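Local coordinates for putative adhesin (Bacteroides thetaiotaomicron, PDB 4QDG), which probably acts as an outer-membrane lipoprotein in pilus assembly or adhesion, as a member of the FimB/Mfa2 fimbrial anchor family, and binds magnesium ions, at residues N151-V156 with L221-L226; K121-L126 with V193-W198; F172-D177 with P234-R239; S277-I282 with K297-T302. All blocks are in the same frame, centred on the assembly; numbering follows the deposited sequence.

Interaction 1: N151-V156 with L221-L226; sequences NNIRVV and LSTSRL. With MG (magnesium ion), chain D.
Asn151 and Thr223 pair at the edge of a magnesium site, where antiparallel strands 140-159 and 213-223 are about to part. Their backbones exchange two hydrogen bonds, as do those of Ile153 and Leu221 further along; Ile153 N to Leu221 O is short, 2.8 Å, and almost straight at 173°. Beyond Thr223 the second strand becomes a loop that curls around the side chain of Asn151. CG stands anti to the carbonyl carbon (chi1 -67°); beyond it the two ends of the amide have different partners. OD1 binds the magnesium ion at 2.3 Å and also accepts a hydrogen bond from Trp279 NE1. ND2 donates to Ser224 O at 3.2 Å, which lies in the amide plane, although ND2 itself stands above the carbonyl plane of Ser224. Asn151 ND2 also donates to water 1 at 2.9 Å, a water that takes a second hydrogen bond from Leu226 N. The metal and Trp279 at OD1, with the two acceptors at ND2, fix the rotation of the amide. The same Ser224 O is gripped by Thr223 OG1 at 3.0 Å, this time on a lone pair in the carbonyl plane. Leu226 crosses the amide obliquely, its CD1 3.7 Å from Asn151 CG. On the same face of the sheet, Val155 CG2 meets Leu221 CD1 at 3.9 Å in the apolar layer that packs on strand 170-176. Water 2 and the backbone oxygens of Leu273 and Glu276 join Asn151 at the ion, so the end of this strand pair forms one wall of an all-oxygen magnesium site.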
loop_
_atom_site.group_PDB
_atom_site.type_symbol
_atom_site.label_atom_id
_atom_site.label_comp_id
_atom_site.label_asym_id
_atom_site.label_seq_id
_atom_site.Cartn_x
_atom_site.Cartn_y
_atom_site.Cartn_z
ATOM N N ASN A 151 2.456 -1.093 -0.134
ATOM C CA ASN A 151 3.662 -0.520 -0.703
ATOM C C ASN A 151 4.733 -1.558 -0.910
ATOM O O ASN A 151 4.808 -2.542 -0.181
ATOM C CB ASN A 151 4.213 0.567 0.243
ATOM C CG ASN A 151 3.334 1.771 0.349
ATOM O OD1 ASN A 151 3.323 2.653 -0.521
ATOM N ND2 ASN A 151 2.522 1.787 1.372
ATOM N N ASN A 152 5.576 -1.314 -1.886
ATOM C CA ASN A 152 6.748 -2.135 -2.163
ATOM C C ASN A 152 7.942 -1.211 -2.105
ATOM O O ASN A 152 7.926 -0.162 -2.740
ATOM C CB ASN A 152 6.669 -2.889 -3.516
ATOM C CG ASN A 152 7.787 -3.908 -3.646
ATOM O OD1 ASN A 152 7.754 -4.952 -3.012
ATOM N ND2 ASN A 152 8.868 -3.565 -4.351
ATOM N N ILE A 153 8.924 -1.554 -1.269
ATOM C CA ILE A 153 10.142 -0.764 -1.091
ATOM C C ILE A 153 11.340 -1.652 -1.470
ATOM O O ILE A 153 11.533 -2.700 -0.872
ATOM C CB ILE A 153 10.247 -0.186 0.360
ATOM C CG1 ILE A 153 9.075 0.755 0.643
ATOM C CG2 ILE A 153 11.573 0.578 0.567
ATOM C CD1 ILE A 153 8.346 0.557 1.903
ATOM N N ARG A 154 12.077 -1.235 -2.501
ATOM C CA ARG A 154 13.281 -1.910 -2.955
ATOM C C ARG A 154 14.475 -1.117 -2.415
ATOM O O ARG A 154 14.668 0.035 -2.771
ATOM C CB ARG A 154 13.317 -2.072 -4.493
ATOM C CG ARG A 154 14.596 -2.743 -5.061
ATOM C CD ARG A 154 14.490 -2.836 -6.580
ATOM N NE ARG A 154 15.675 -3.374 -7.259
ATOM C CZ ARG A 154 15.858 -4.650 -7.606
ATOM N NH1 ARG A 154 14.963 -5.575 -7.268
ATOM N NH2 ARG A 154 16.945 -5.013 -8.277
ATOM N N VAL A 155 15.252 -1.748 -1.517
ATOM C CA VAL A 155 16.428 -1.163 -0.901
ATOM C C VAL A 155 17.642 -1.687 -1.619
ATOM O O VAL A 155 17.812 -2.894 -1.712
ATOM C CB VAL A 155 16.473 -1.438 0.630
ATOM C CG1 VAL A 155 17.689 -0.776 1.264
ATOM C CG2 VAL A 155 15.177 -0.949 1.310
ATOM N N VAL A 156 18.503 -0.782 -2.118
ATOM C CA VAL A 156 19.716 -1.149 -2.834
ATOM C C VAL A 156 20.961 -0.639 -2.086
ATOM O O VAL A 156 20.978 0.491 -1.607
ATOM C CB VAL A 156 19.675 -0.665 -4.306
ATOM C CG1 VAL A 156 21.014 -0.883 -5.022
ATOM C CG2 VAL A 156 18.551 -1.358 -5.078
ATOM N N LEU A 221 10.879 -5.193 0.159
ATOM C CA LEU A 221 10.028 -5.310 1.341
ATOM C C LEU A 221 8.626 -4.808 0.990
ATOM O O LEU A 221 8.479 -3.805 0.303
ATOM C CB LEU A 221 10.624 -4.509 2.521
ATOM C CG LEU A 221 11.961 -4.954 3.055
ATOM C CD1 LEU A 221 13.029 -3.946 2.680
ATOM C CD2 LEU A 221 11.879 -5.133 4.551
ATOM N N SER A 222 7.611 -5.528 1.424
ATOM C CA SER A 222 6.208 -5.273 1.125
ATOM C C SER A 222 5.501 -4.893 2.439
ATOM O O SER A 222 5.567 -5.639 3.403
ATOM C CB SER A 222 5.603 -6.524 0.476
ATOM O OG SER A 222 4.218 -6.392 0.245
ATOM N N THR A 223 4.915 -3.694 2.506
ATOM C CA THR A 223 4.341 -3.207 3.768
ATOM C C THR A 223 2.911 -2.720 3.603
ATOM O O THR A 223 2.410 -2.555 2.487
ATOM C CB THR A 223 5.198 -2.028 4.340
ATOM O OG1 THR A 223 4.942 -0.831 3.599
ATOM C CG2 THR A 223 6.734 -2.315 4.376
ATOM N N SER A 224 2.287 -2.412 4.734
ATOM C CA SER A 224 0.955 -1.832 4.766
ATOM C C SER A 224 1.112 -0.284 4.569
ATOM O O SER A 224 2.155 0.177 4.086
ATOM C CB SER A 224 0.254 -2.219 6.070
ATOM O OG SER A 224 -1.057 -1.706 6.176
ATOM N N ARG A 225 0.089 0.502 4.920
ATOM C CA ARG A 225 0.045 1.944 4.656
ATOM C C ARG A 225 1.148 2.770 5.358
ATOM O O ARG A 225 1.419 2.628 6.561
ATOM C CB ARG A 225 -1.341 2.507 4.997
ATOM C CG ARG A 225 -1.631 3.834 4.350
ATOM C CD ARG A 225 -2.970 4.390 4.737
ATOM N NE ARG A 225 -3.207 5.702 4.121
ATOM C CZ ARG A 225 -4.250 6.478 4.400
ATOM N NH1 ARG A 225 -5.143 6.101 5.308
ATOM N NH2 ARG A 225 -4.392 7.649 3.796
ATOM N N LEU A 226 1.767 3.646 4.564
ATOM C CA LEU A 226 2.770 4.614 5.006
ATOM C C LEU A 226 2.050 5.928 5.331
ATOM O O LEU A 226 1.410 6.516 4.452
ATOM C CB LEU A 226 3.824 4.827 3.927
ATOM C CG LEU A 226 4.707 3.617 3.592
ATOM C CD1 LEU A 226 5.607 3.933 2.362
ATOM C CD2 LEU A 226 5.518 3.176 4.841
HETATM MG MG MG D . 1.781 4.305 -1.068
HETATM O O HOH W 1 0.916 4.137 1.678
HETATM O O HOH W 2 0.181 2.923 -1.493
#

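Interaction 2: K121-L126 with V193-W198; sequences KNLHGL and VTYTPW. With MG (magnesium ion), chain C.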
loop_
_atom_site.group_PDB
_atom_site.type_symbol
_atom_site.label_atom_id
_atom_site.label_comp_id
_atom_site.label_asym_id
_atom_site.label_seq_id
_atom_site.Cartn_x
_atom_site.Cartn_y
_atom_site.Cartn_z
ATOM N N LYS A 121 4.981 -13.195 2.282
ATOM C CA LYS A 121 5.558 -11.891 2.642
ATOM C C LYS A 121 5.233 -10.796 1.624
ATOM O O LYS A 121 4.989 -9.653 2.027
ATOM C CB LYS A 121 7.069 -11.962 2.891
ATOM C CG LYS A 121 7.440 -12.662 4.194
ATOM C CD LYS A 121 8.917 -12.494 4.491
ATOM C CE LYS A 121 9.385 -13.414 5.566
ATOM N NZ LYS A 121 10.865 -13.567 5.520
ATOM N N ASN A 122 5.199 -11.139 0.325
ATOM C CA ASN A 122 4.857 -10.170 -0.716
ATOM C C ASN A 122 3.330 -9.994 -0.668
ATOM O O ASN A 122 2.589 -10.883 -1.102
ATOM C CB ASN A 122 5.368 -10.637 -2.093
ATOM C CG ASN A 122 5.197 -9.621 -3.179
ATOM O OD1 ASN A 122 4.837 -8.470 -2.941
ATOM N ND2 ASN A 122 5.512 -10.005 -4.395
ATOM N N LEU A 123 2.871 -8.888 -0.061
ATOM C CA LEU A 123 1.463 -8.648 0.231
ATOM C C LEU A 123 0.639 -8.382 -1.006
ATOM O O LEU A 123 1.062 -7.661 -1.919
ATOM C CB LEU A 123 1.258 -7.490 1.249
ATOM C CG LEU A 123 2.113 -7.490 2.537
ATOM C CD1 LEU A 123 1.849 -6.241 3.363
ATOM C CD2 LEU A 123 1.899 -8.754 3.383
ATOM N N HIS A 124 -0.566 -8.968 -1.008
ATOM C CA HIS A 124 -1.581 -8.780 -2.049
ATOM C C HIS A 124 -2.147 -7.363 -1.862
ATOM O O HIS A 124 -2.449 -6.970 -0.735
ATOM C CB HIS A 124 -2.664 -9.875 -1.908
ATOM C CG HIS A 124 -3.732 -9.893 -2.973
ATOM N ND1 HIS A 124 -3.436 -10.190 -4.303
ATOM C CD2 HIS A 124 -5.079 -9.766 -2.851
ATOM C CE1 HIS A 124 -4.598 -10.160 -4.944
ATOM N NE2 HIS A 124 -5.611 -9.915 -4.112
ATOM N N GLY A 125 -2.243 -6.602 -2.947
ATOM C CA GLY A 125 -2.758 -5.235 -2.939
ATOM C C GLY A 125 -4.031 -5.059 -2.136
ATOM O O GLY A 125 -4.934 -5.898 -2.206
ATOM N N LEU A 126 -4.070 -4.013 -1.300
ATOM C CA LEU A 126 -5.248 -3.675 -0.508
ATOM C C LEU A 126 -5.722 -2.315 -0.968
ATOM O O LEU A 126 -4.934 -1.375 -1.030
ATOM C CB LEU A 126 -4.982 -3.719 1.017
ATOM C CG LEU A 126 -6.196 -3.404 1.906
ATOM C CD1 LEU A 126 -7.240 -4.528 1.822
ATOM C CD2 LEU A 126 -5.770 -3.150 3.342
ATOM N N VAL A 193 5.394 -3.995 14.390
ATOM C CA VAL A 193 5.603 -5.197 13.571
ATOM C C VAL A 193 6.940 -5.016 12.866
ATOM O O VAL A 193 7.365 -3.882 12.645
ATOM C CB VAL A 193 4.459 -5.534 12.562
ATOM C CG1 VAL A 193 3.146 -5.794 13.285
ATOM C CG2 VAL A 193 4.306 -4.461 11.480
ATOM N N THR A 194 7.588 -6.123 12.511
ATOM C CA THR A 194 8.826 -6.111 11.755
ATOM C C THR A 194 8.557 -6.757 10.383
ATOM O O THR A 194 8.109 -7.899 10.310
ATOM C CB THR A 194 9.945 -6.820 12.542
ATOM O OG1 THR A 194 10.149 -6.124 13.764
ATOM C CG2 THR A 194 11.260 -6.879 11.771
ATOM N N TYR A 195 8.818 -6.013 9.311
ATOM C CA TYR A 195 8.754 -6.527 7.954
ATOM C C TYR A 195 10.166 -6.952 7.561
ATOM O O TYR A 195 11.125 -6.219 7.840
ATOM C CB TYR A 195 8.235 -5.462 6.954
ATOM C CG TYR A 195 6.816 -4.973 7.170
ATOM C CD1 TYR A 195 5.728 -5.667 6.640
ATOM C CD2 TYR A 195 6.570 -3.765 7.810
ATOM C CE1 TYR A 195 4.426 -5.205 6.813
ATOM C CE2 TYR A 195 5.281 -3.264 7.939
ATOM C CZ TYR A 195 4.210 -3.983 7.440
ATOM O OH TYR A 195 2.956 -3.443 7.577
ATOM N N THR A 196 10.289 -8.107 6.887
ATOM C CA THR A 196 11.570 -8.586 6.364
ATOM C C THR A 196 11.402 -8.782 4.840
ATOM O O THR A 196 10.268 -8.805 4.356
ATOM C CB THR A 196 12.086 -9.819 7.118
ATOM O OG1 THR A 196 11.155 -10.886 6.986
ATOM C CG2 THR A 196 12.407 -9.523 8.614
ATOM N N PRO A 197 12.488 -8.870 4.050
ATOM C CA PRO A 197 12.313 -8.970 2.584
ATOM C C PRO A 197 11.655 -10.255 2.076
ATOM O O PRO A 197 11.892 -11.353 2.593
ATOM C CB PRO A 197 13.744 -8.888 2.066
ATOM C CG PRO A 197 14.511 -8.186 3.169
ATOM C CD PRO A 197 13.921 -8.767 4.402
ATOM N N TRP A 198 10.816 -10.094 1.055
ATOM C CA TRP A 198 10.143 -11.168 0.333
ATOM C C TRP A 198 11.077 -11.636 -0.814
ATOM O O TRP A 198 10.925 -12.733 -1.329
ATOM C CB TRP A 198 8.742 -10.741 -0.183
ATOM C CG TRP A 198 8.720 -9.616 -1.179
ATOM C CD1 TRP A 198 8.521 -8.296 -0.909
ATOM C CD2 TRP A 198 8.844 -9.717 -2.608
ATOM N NE1 TRP A 198 8.461 -7.581 -2.075
ATOM C CE2 TRP A 198 8.701 -8.415 -3.131
ATOM C CE3 TRP A 198 8.999 -10.791 -3.505
ATOM C CZ2 TRP A 198 8.788 -8.141 -4.506
ATOM C CZ3 TRP A 198 9.074 -10.520 -4.866
ATOM C CH2 TRP A 198 8.994 -9.202 -5.353
HETATM MG MG MG C . -7.565 -10.480 -4.914
HETATM O O HOH W 3 13.458 -12.337 4.508
HETATM O O HOH W 4 11.538 -14.759 3.063
#
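Asn122 lies flat against the indole of Trp198, and this stack is the tight part of the contact. The amide and ring planes are only 10° apart, and the two side chains run side by side in the same direction. Asn122 CB sits over the five-membered ring, 3.8 Å from its centroid in a CH-pi contact, while ND2 rides above the same face toward the rim, 3.6 Å from Trp198 CZ3. The stack depends on Trp198 CG standing between the backbone N and the carbonyl carbon (chi1 63°). The indole NE1 is hydrogen-bonded to Asn152 OD1. Beside the stack, Lys121 CB touches Trp198 CB at 3.7 Å. The contact thus joins the loop ahead of strand 127-137 to the turn that leads out of edge strand 193-195. Further along the same loop, His124 NE2 binds a magnesium ion that is also held by Asp36, Cys37 and Cys86. The solvent side is looser. Lys121 reaches out in an extended chain, and its NZ donates to Thr196 OG1 at 3.1 Å. Water 3 accepts from Lys121 NZ at 3.0 Å and donates to Pro197 O at 2.7 Å; water 4 also accepts from NZ, but its bond to Pro197 O is weak.

Interaction 3: F172-D177 with P234-R239; sequences FEITDD and PKLTVR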
loop_
_atom_site.group_PDB
_atom_site.type_symbol
_atom_site.label_atom_id
_atom_site.label_comp_id
_atom_site.label_asym_id
_atom_site.label_seq_id
_atom_site.Cartn_x
_atom_site.Cartn_y
_atom_site.Cartn_z
ATOM N N PHE A 172 17.785 -6.800 6.356
ATOM C CA PHE A 172 16.974 -5.623 6.041
ATOM C C PHE A 172 15.662 -5.713 6.776
ATOM O O PHE A 172 15.054 -6.780 6.803
ATOM C CB PHE A 172 16.713 -5.517 4.538
ATOM C CG PHE A 172 17.950 -5.463 3.669
ATOM C CD1 PHE A 172 18.651 -6.626 3.354
ATOM C CD2 PHE A 172 18.337 -4.272 3.050
ATOM C CE1 PHE A 172 19.742 -6.582 2.486
ATOM C CE2 PHE A 172 19.443 -4.232 2.203
ATOM C CZ PHE A 172 20.139 -5.381 1.926
ATOM N N GLU A 173 15.249 -4.608 7.423
ATOM C CA GLU A 173 13.999 -4.570 8.185
ATOM C C GLU A 173 13.303 -3.250 8.051
ATOM O O GLU A 173 13.949 -2.209 7.890
ATOM C CB GLU A 173 14.261 -4.791 9.681
ATOM C CG GLU A 173 14.588 -6.207 10.079
ATOM C CD GLU A 173 15.358 -6.350 11.382
ATOM O OE1 GLU A 173 15.719 -5.325 12.008
ATOM O OE2 GLU A 173 15.610 -7.511 11.769
ATOM N N ILE A 174 11.973 -3.298 8.185
ATOM C CA ILE A 174 11.122 -2.134 8.305
ATOM C C ILE A 174 10.291 -2.379 9.540
ATOM O O ILE A 174 9.603 -3.388 9.614
ATOM C CB ILE A 174 10.283 -1.733 7.064
ATOM C CG1 ILE A 174 11.199 -1.234 5.941
ATOM C CG2 ILE A 174 9.258 -0.644 7.436
ATOM C CD1 ILE A 174 10.530 -1.064 4.539
ATOM N N THR A 175 10.451 -1.526 10.560
ATOM C CA THR A 175 9.604 -1.584 11.737
ATOM C C THR A 175 8.548 -0.484 11.579
ATOM O O THR A 175 8.852 0.650 11.174
ATOM C CB THR A 175 10.382 -1.474 13.046
ATOM O OG1 THR A 175 11.246 -0.332 12.999
ATOM C CG2 THR A 175 11.119 -2.766 13.408
ATOM N N ASP A 176 7.301 -0.834 11.887
ATOM C CA ASP A 176 6.168 0.087 11.791
ATOM C C ASP A 176 5.043 -0.431 12.629
ATOM O O ASP A 176 5.094 -1.565 13.078
ATOM C CB ASP A 176 5.712 0.242 10.310
ATOM C CG ASP A 176 4.991 1.535 9.977
ATOM O OD1 ASP A 176 4.512 2.229 10.929
ATOM O OD2 ASP A 176 4.971 1.906 8.784
ATOM N N ASP A 177 4.022 0.398 12.841
ATOM C CA ASP A 177 2.805 0.025 13.545
ATOM C C ASP A 177 1.671 0.428 12.602
ATOM O O ASP A 177 1.044 1.469 12.776
ATOM C CB ASP A 177 2.743 0.686 14.950
ATOM C CG ASP A 177 1.591 0.211 15.825
ATOM O OD1 ASP A 177 0.577 -0.292 15.267
ATOM O OD2 ASP A 177 1.688 0.364 17.070
ATOM N N PRO A 234 7.958 5.178 11.398
ATOM C CA PRO A 234 8.496 3.936 10.791
ATOM C C PRO A 234 9.999 4.031 10.486
ATOM O O PRO A 234 10.503 5.094 10.046
ATOM C CB PRO A 234 7.684 3.776 9.499
ATOM C CG PRO A 234 6.496 4.649 9.678
ATOM C CD PRO A 234 6.860 5.748 10.591
ATOM N N LYS A 235 10.695 2.906 10.729
ATOM C CA LYS A 235 12.131 2.837 10.540
ATOM C C LYS A 235 12.564 1.814 9.487
ATOM O O LYS A 235 11.998 0.720 9.401
ATOM C CB LYS A 235 12.816 2.502 11.877
ATOM C CG LYS A 235 12.698 3.589 12.947
ATOM C CD LYS A 235 13.727 4.711 12.780
ATOM C CE LYS A 235 13.591 5.774 13.843
ATOM N NZ LYS A 235 12.416 6.654 13.605
ATOM N N LEU A 236 13.603 2.176 8.695
ATOM C CA LEU A 236 14.259 1.276 7.754
ATOM C C LEU A 236 15.596 0.962 8.400
ATOM O O LEU A 236 16.320 1.885 8.795
ATOM C CB LEU A 236 14.417 1.782 6.320
ATOM C CG LEU A 236 15.377 0.957 5.439
ATOM C CD1 LEU A 236 14.763 -0.402 5.049
ATOM C CD2 LEU A 236 15.785 1.725 4.202
ATOM N N THR A 237 15.897 -0.332 8.586
ATOM C CA THR A 237 17.156 -0.737 9.239
ATOM C C THR A 237 17.918 -1.717 8.364
ATOM O O THR A 237 17.322 -2.660 7.833
ATOM C CB THR A 237 16.875 -1.329 10.654
ATOM O OG1 THR A 237 16.167 -0.360 11.427
ATOM C CG2 THR A 237 18.140 -1.700 11.399
ATOM N N VAL A 238 19.241 -1.481 8.216
ATOM C CA VAL A 238 20.128 -2.352 7.456
ATOM C C VAL A 238 21.281 -2.726 8.408
ATOM O O VAL A 238 21.993 -1.854 8.905
ATOM C CB VAL A 238 20.601 -1.791 6.087
ATOM C CG1 VAL A 238 21.461 -2.830 5.360
ATOM C CG2 VAL A 238 19.409 -1.408 5.212
ATOM N N ARG A 239 21.392 -4.024 8.715
ATOM C CA ARG A 239 22.370 -4.534 9.673
ATOM C C ARG A 239 23.338 -5.514 9.048
ATOM O O ARG A 239 22.893 -6.404 8.304
ATOM C CB ARG A 239 21.619 -5.228 10.813
ATOM C CG ARG A 239 22.432 -5.567 12.067
ATOM C CD ARG A 239 21.552 -5.941 13.254
ATOM N NE ARG A 239 20.476 -6.829 12.844
ATOM C CZ ARG A 239 19.183 -6.525 12.870
ATOM N NH1 ARG A 239 18.772 -5.372 13.388
ATOM N NH2 ARG A 239 18.287 -7.385 12.408
HETATM O O HOH W 5 13.839 -0.978 12.589
#
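Glu173 and Arg239 meet diagonally across the two middle strands of a four-stranded antiparallel sheet, and their conformations make the salt bridge. The glutamate chain is extended beyond CG, whereas the arginine bends at chi3 (43°), which turns NE back toward the neighbouring strand. NH2 then meets OE2 at 2.8 Å. The oxygen lies in the guanidinium plane, at its edge, but the donor comes from above the carboxylate; with the planes 58° apart, the second pair, NH1 to OE1, is weak at 3.4 Å. Glu171 and Glu246 supply further carboxylates to this arginine. On the same face, water 5 spans Thr175 OG1 and Thr237 OG1, 2.7 Å from each, and Thr237 OG1 is also hydrogen-bonded to Asn249 OD1. Thr175 OG1, held between its backbone N and carbonyl carbon, presses on Lys235 CB at 3.4 Å. The other face is apolar. Phe172 and Val238 lie side by side, with Phe172 CD2 3.7 Å from Val238 CG2, and Val238 CG1 over the ring. Leu236 CG is anti to the backbone N, and a chi2 of 73° puts CD1 3.8 Å from Ile174 CG1. Ile174 also packs on Ile153, and Leu236 on Val155. A polar, partly watered outer face and an apolar inner face laid on strands 140-159 and 213-223 are typical of a beta-sandwich, consistent with the transthyretin clan to which the family belongs.

Interaction 4: S277-I282 with K297-T302; sequences SEWSMI and KINDWT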
loop_
_atom_site.group_PDB
_atom_site.type_symbol
_atom_site.label_atom_id
_atom_site.label_comp_id
_atom_site.label_asym_id
_atom_site.label_seq_id
_atom_site.Cartn_x
_atom_site.Cartn_y
_atom_site.Cartn_z
ATOM N N SER A 277 3.195 3.759 -4.702
ATOM C CA SER A 277 3.200 2.447 -4.041
ATOM C C SER A 277 4.463 1.612 -4.387
ATOM O O SER A 277 4.676 0.545 -3.810
ATOM C CB SER A 277 1.939 1.673 -4.419
ATOM O OG SER A 277 1.924 1.405 -5.815
ATOM N N GLU A 278 5.261 2.087 -5.342
ATOM C CA GLU A 278 6.472 1.428 -5.808
ATOM C C GLU A 278 7.617 2.338 -5.495
ATOM O O GLU A 278 7.691 3.425 -6.046
ATOM C CB GLU A 278 6.388 1.067 -7.313
ATOM C CG GLU A 278 5.364 -0.018 -7.653
ATOM C CD GLU A 278 5.594 -1.432 -7.133
ATOM O OE1 GLU A 278 6.763 -1.793 -6.864
ATOM O OE2 GLU A 278 4.602 -2.194 -7.030
ATOM N N TRP A 279 8.442 1.949 -4.508
ATOM C CA TRP A 279 9.553 2.754 -4.010
ATOM C C TRP A 279 10.872 2.062 -4.195
ATOM O O TRP A 279 10.954 0.835 -4.075
ATOM C CB TRP A 279 9.354 3.015 -2.509
ATOM C CG TRP A 279 8.017 3.592 -2.127
ATOM C CD1 TRP A 279 6.911 2.903 -1.724
ATOM C CD2 TRP A 279 7.691 4.982 -2.008
ATOM N NE1 TRP A 279 5.897 3.774 -1.413
ATOM C CE2 TRP A 279 6.348 5.060 -1.567
ATOM C CE3 TRP A 279 8.388 6.177 -2.283
ATOM C CZ2 TRP A 279 5.698 6.285 -1.353
ATOM C CZ3 TRP A 279 7.742 7.389 -2.076
ATOM C CH2 TRP A 279 6.410 7.432 -1.621
ATOM N N SER A 280 11.929 2.841 -4.425
ATOM C CA SER A 280 13.278 2.295 -4.530
ATOM C C SER A 280 14.243 3.252 -3.884
ATOM O O SER A 280 14.066 4.476 -3.974
ATOM C CB SER A 280 13.671 1.938 -5.962
ATOM O OG SER A 280 13.813 3.060 -6.810
HETATM N N MSE A 281 15.189 2.707 -3.124
HETATM C CA MSE A 281 16.154 3.535 -2.409
HETATM C C MSE A 281 17.547 2.966 -2.541
HETATM O O MSE A 281 17.785 1.825 -2.152
HETATM C CB MSE A 281 15.786 3.659 -0.935
HETATM C CG MSE A 281 14.393 4.177 -0.681
HETATM SE SE MSE A 281 14.040 4.166 1.239
HETATM C CE MSE A 281 15.018 5.806 1.725
ATOM N N ILE A 282 18.466 3.769 -3.066
ATOM C CA ILE A 282 19.856 3.354 -3.239
ATOM C C ILE A 282 20.715 4.067 -2.204
ATOM O O ILE A 282 20.739 5.296 -2.161
ATOM C CB ILE A 282 20.399 3.572 -4.677
ATOM C CG1 ILE A 282 19.471 2.895 -5.725
ATOM C CG2 ILE A 282 21.838 3.046 -4.777
ATOM C CD1 ILE A 282 19.742 3.293 -7.138
ATOM N N LYS A 297 19.559 7.776 -3.575
ATOM C CA LYS A 297 18.637 7.831 -4.682
ATOM C C LYS A 297 17.301 7.361 -4.207
ATOM O O LYS A 297 17.228 6.320 -3.563
ATOM C CB LYS A 297 19.115 7.006 -5.881
ATOM C CG LYS A 297 19.810 7.846 -6.925
ATOM C CD LYS A 297 20.297 7.002 -8.068
ATOM C CE LYS A 297 20.165 7.724 -9.373
ATOM N NZ LYS A 297 21.193 7.281 -10.344
ATOM N N ILE A 298 16.243 8.161 -4.457
ATOM C CA ILE A 298 14.871 7.754 -4.151
ATOM C C ILE A 298 14.134 7.778 -5.467
ATOM O O ILE A 298 14.148 8.806 -6.134
ATOM C CB ILE A 298 14.167 8.570 -3.049
ATOM C CG1 ILE A 298 15.053 8.682 -1.801
ATOM C CG2 ILE A 298 12.802 7.939 -2.737
ATOM C CD1 ILE A 298 14.473 9.477 -0.670
ATOM N N ASN A 299 13.532 6.641 -5.866
ATOM C CA ASN A 299 12.782 6.492 -7.119
ATOM C C ASN A 299 13.558 7.068 -8.312
ATOM O O ASN A 299 13.004 7.780 -9.144
ATOM C CB ASN A 299 11.367 7.100 -6.998
ATOM C CG ASN A 299 10.527 6.393 -5.957
ATOM O OD1 ASN A 299 10.926 5.384 -5.403
ATOM N ND2 ASN A 299 9.376 6.913 -5.632
ATOM N N ASP A 300 14.854 6.721 -8.386
ATOM C CA ASP A 300 15.824 7.096 -9.431
ATOM C C ASP A 300 16.176 8.599 -9.383
ATOM O O ASP A 300 16.806 9.102 -10.297
ATOM C CB ASP A 300 15.317 6.678 -10.833
ATOM C CG ASP A 300 16.417 6.469 -11.876
ATOM O OD1 ASP A 300 17.447 5.813 -11.544
ATOM O OD2 ASP A 300 16.235 6.928 -13.034
ATOM N N TRP A 301 15.824 9.303 -8.310
ATOM C CA TRP A 301 16.151 10.722 -8.215
ATOM C C TRP A 301 17.172 10.927 -7.070
ATOM O O TRP A 301 16.960 10.430 -5.972
ATOM C CB TRP A 301 14.866 11.549 -8.039
ATOM C CG TRP A 301 15.108 12.999 -7.790
ATOM C CD1 TRP A 301 15.151 13.634 -6.580
ATOM C CD2 TRP A 301 15.432 13.983 -8.775
ATOM N NE1 TRP A 301 15.474 14.961 -6.755
ATOM C CE2 TRP A 301 15.649 15.204 -8.095
ATOM C CE3 TRP A 301 15.514 13.961 -10.180
ATOM C CZ2 TRP A 301 15.967 16.392 -8.772
ATOM C CZ3 TRP A 301 15.841 15.133 -10.851
ATOM C CH2 TRP A 301 16.045 16.336 -10.154
ATOM N N THR A 302 18.294 11.613 -7.347
ATOM C CA THR A 302 19.349 11.848 -6.355
ATOM C C THR A 302 18.906 12.919 -5.344
ATOM O O THR A 302 18.549 14.037 -5.715
ATOM C CB THR A 302 20.681 12.200 -7.027
ATOM O OG1 THR A 302 21.031 11.121 -7.890
ATOM C CG2 THR A 302 21.807 12.378 -6.019
HETATM O O HOH W 6 16.242 4.868 -6.710
#
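Asn299 turns CG anti to its carbonyl carbon (chi1 -63°), and a chi2 of -7° swings OD1 toward Ser280, so that a side chain stands in for main chain in this beta hairpin. Ser280 N donates to OD1 at 2.9 Å, nearly along the C=O axis, while Asn299 N returns a bond to Ser280 O, also at 2.9 Å. Asn299 occupies the second position of a type I' turn from Ile298 to Trp301, through which strand 295-298 doubles back into strand 301-304. Its backbone is in the left-handed region, as is that of Asp300. The other end of the amide, ND2, approaches Trp279 CE3 at 3.6 Å, with the ring and amide planes 35° apart. Further along the hairpin, Ile282 and Lys297 exchange two backbone bonds and lay their side chains together, pointing the same way, with Ile282 CD1 3.9 Å from Lys297 CD. On the opposite face, selenomethionine Met281 only grazes Ile298, CE to CD1 being 4.4 Å. Asn299 also touches Leu259 of helix 252-263, which also packs on Trp279. Water 6 lies between Ser280 OG, 3.0 Å away, and Asp300 N, from which it accepts a hydrogen bond at 2.9 Å.

From the N terminus, residues 121-126 come first, then 151-156 and 172-177; their partners follow in the same order, 193-198, 221-226 and 234-239. Interactions 2, 1 and 3 therefore each close a loop of roughly sixty residues, and all three cross one another. Interaction 4 comes later, in series, as a local hairpin. Interaction 1 is in touch with the other three: strand 140-159 pairs with strand 278-285 of interaction 4, its apolar side chains meet those of interaction 3, and Ser222 bonds to Leu123 of interaction 2. Strands 193-195 and 170-176 join interactions 2 and 3 within one sheet. Interactions 2 and 4 do not touch, lying about 18 Å apart between centres.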